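Local coordinates for polyketide synthase (Synechococcus sp., PDB 4GOX), which is the sulfotransferase domain of an olefin synthase, probably transferring a sulfuryl group from PAPS to a polyketide intermediate on the way to a hydrocarbon, at residues G46-Y51 against D234-L239. Numbering follows the deposited sequence.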
loop_
_atom_site.group_PDB
_atom_site.type_symbol
_atom_site.label_atom_id
_atom_site.label_comp_id
_atom_site.label_asym_id
_atom_site.label_seq_id
_atom_site.Cartn_x
_atom_site.Cartn_y
_atom_site.Cartn_z
ATOM N N GLY A 46 -9.248 1.848 11.169
ATOM C CA GLY A 46 -10.172 2.305 12.202
ATOM C C GLY A 46 -11.599 2.396 11.710
ATOM O O GLY A 46 -12.514 2.426 12.524
ATOM N N HIS A 47 -11.814 2.453 10.375
ATOM C CA HIS A 47 -13.164 2.540 9.822
ATOM C C HIS A 47 -13.887 1.176 9.918
ATOM O O HIS A 47 -13.339 0.165 9.464
ATOM C CB HIS A 47 -13.115 3.031 8.377
ATOM C CG HIS A 47 -14.434 3.492 7.849
ATOM N ND1 HIS A 47 -15.512 2.631 7.734
ATOM C CD2 HIS A 47 -14.800 4.712 7.394
ATOM C CE1 HIS A 47 -16.505 3.360 7.258
ATOM N NE2 HIS A 47 -16.120 4.616 7.025
ATOM N N PRO A 48 -15.124 1.124 10.475
ATOM C CA PRO A 48 -15.824 -0.168 10.576
ATOM C C PRO A 48 -16.253 -0.818 9.245
ATOM O O PRO A 48 -16.526 -2.020 9.223
ATOM C CB PRO A 48 -17.011 0.138 11.493
ATOM C CG PRO A 48 -17.257 1.587 11.331
ATOM C CD PRO A 48 -15.911 2.211 11.096
ATOM N N GLY A 49 -16.297 -0.039 8.164
ATOM C CA GLY A 49 -16.715 -0.521 6.852
ATOM C C GLY A 49 -15.580 -0.907 5.930
ATOM O O GLY A 49 -15.815 -1.197 4.755
ATOM N N LEU A 50 -14.339 -0.890 6.452
ATOM C CA LEU A 50 -13.130 -1.214 5.689
ATOM C C LEU A 50 -12.320 -2.225 6.458
ATOM O O LEU A 50 -12.403 -2.292 7.686
ATOM C CB LEU A 50 -12.241 0.052 5.452
ATOM C CG LEU A 50 -12.891 1.329 4.909
ATOM C CD1 LEU A 50 -11.889 2.468 4.869
ATOM C CD2 LEU A 50 -13.426 1.132 3.508
ATOM N N TYR A 51 -11.546 -3.018 5.742
ATOM C CA TYR A 51 -10.624 -3.949 6.359
ATOM C C TYR A 51 -9.248 -3.631 5.758
ATOM O O TYR A 51 -9.010 -3.892 4.574
ATOM C CB TYR A 51 -11.041 -5.418 6.161
ATOM C CG TYR A 51 -10.151 -6.310 6.987
ATOM C CD1 TYR A 51 -10.133 -6.211 8.375
ATOM C CD2 TYR A 51 -9.257 -7.185 6.383
ATOM C CE1 TYR A 51 -9.253 -6.965 9.141
ATOM C CE2 TYR A 51 -8.375 -7.951 7.141
ATOM C CZ TYR A 51 -8.393 -7.849 8.525
ATOM O OH TYR A 51 -7.547 -8.589 9.313
ATOM N N ASP A 234 -18.870 6.442 4.463
ATOM C CA ASP A 234 -19.028 7.718 5.146
ATOM C C ASP A 234 -17.781 7.954 5.979
ATOM O O ASP A 234 -17.123 6.988 6.367
ATOM C CB ASP A 234 -20.273 7.721 6.047
ATOM C CG ASP A 234 -21.586 7.675 5.296
ATOM O OD1 ASP A 234 -21.644 8.209 4.162
ATOM O OD2 ASP A 234 -22.568 7.142 5.854
ATOM N N PHE A 235 -17.465 9.228 6.274
ATOM C CA PHE A 235 -16.314 9.558 7.111
ATOM C C PHE A 235 -16.629 9.092 8.542
ATOM O O PHE A 235 -17.773 9.159 8.972
ATOM C CB PHE A 235 -15.998 11.073 7.061
ATOM C CG PHE A 235 -14.917 11.516 8.023
ATOM C CD1 PHE A 235 -13.577 11.456 7.664
ATOM C CD2 PHE A 235 -15.242 11.977 9.297
ATOM C CE1 PHE A 235 -12.577 11.837 8.566
ATOM C CE2 PHE A 235 -14.243 12.354 10.198
ATOM C CZ PHE A 235 -12.920 12.291 9.825
ATOM N N ASP A 236 -15.621 8.565 9.238
ATOM C CA ASP A 236 -15.716 8.091 10.616
ATOM C C ASP A 236 -14.537 8.699 11.355
ATOM O O ASP A 236 -13.419 8.697 10.839
ATOM C CB ASP A 236 -15.638 6.554 10.656
ATOM C CG ASP A 236 -15.916 5.947 12.015
ATOM O OD1 ASP A 236 -16.899 5.189 12.136
ATOM O OD2 ASP A 236 -15.137 6.211 12.952
ATOM N N GLU A 237 -14.784 9.181 12.569
ATOM C CA GLU A 237 -13.810 9.841 13.446
ATOM C C GLU A 237 -12.589 8.989 13.776
ATOM O O GLU A 237 -11.510 9.546 13.979
ATOM C CB GLU A 237 -14.481 10.337 14.747
ATOM C CG GLU A 237 -15.331 11.586 14.567
ATOM C CD GLU A 237 -14.620 12.846 14.109
ATOM O OE1 GLU A 237 -15.195 13.567 13.262
ATOM O OE2 GLU A 237 -13.500 13.122 14.600
ATOM N N ALA A 238 -12.761 7.647 13.842
ATOM C CA ALA A 238 -11.694 6.684 14.132
ATOM C C ALA A 238 -10.538 6.813 13.138
ATOM O O ALA A 238 -9.400 6.518 13.494
ATOM C CB ALA A 238 -12.246 5.269 14.107
ATOM N N LEU A 239 -10.825 7.300 11.915
ATOM C CA LEU A 239 -9.811 7.531 10.876
ATOM C C LEU A 239 -8.741 8.496 11.362
ATOM O O LEU A 239 -7.602 8.412 10.913
ATOM C CB LEU A 239 -10.438 8.122 9.606
ATOM C CG LEU A 239 -11.375 7.242 8.781
ATOM C CD1 LEU A 239 -12.008 8.050 7.697
ATOM C CD2 LEU A 239 -10.657 6.047 8.186
#
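The type I beta turn from His47 to Leu50, which leads from helix 37-45 into edge strand 50-51 of the sulfotransferase P-loop fold, meets residues 234-239, a loop running into a 3-10 turn at 237-239, through the imidazole of His47. Its CG stands anti to the backbone N (chi1 -165°), beside the carbonyl carbon. His47 NE2 donates to Asp234 O at 2.7 Å, nearly along the C=O axis. On the turn's own side, His47 ND1 accepts from Gly49 N at 2.8 Å. Both partners lie close to the ring plane, so the two bonds fix the ring's rotation and indicate a proton on NE2. Asp236 CB makes an off-centre CH-pi contact, 4.2 Å from the centroid of the His47 ring. The Asp236 carboxylate reaches Pro48, Asp236 OD1 lying 3.3 Å from Pro48 CD, and its OD2 closes an Asx turn by accepting from Ala238 N. Leu239 CD2 packs on His47 CB at 3.9 Å. An alanine at His47 would probably leave Asp234 O and Gly49 N without these mates and open a gap beside Asp236. Leu239 also rests on Leu224 and Cys228 of helix 220-231, and Gly49 and Tyr51 pair with strand 124-129, so the contact joins the loop after helix 220-231 to the edge of the sheet.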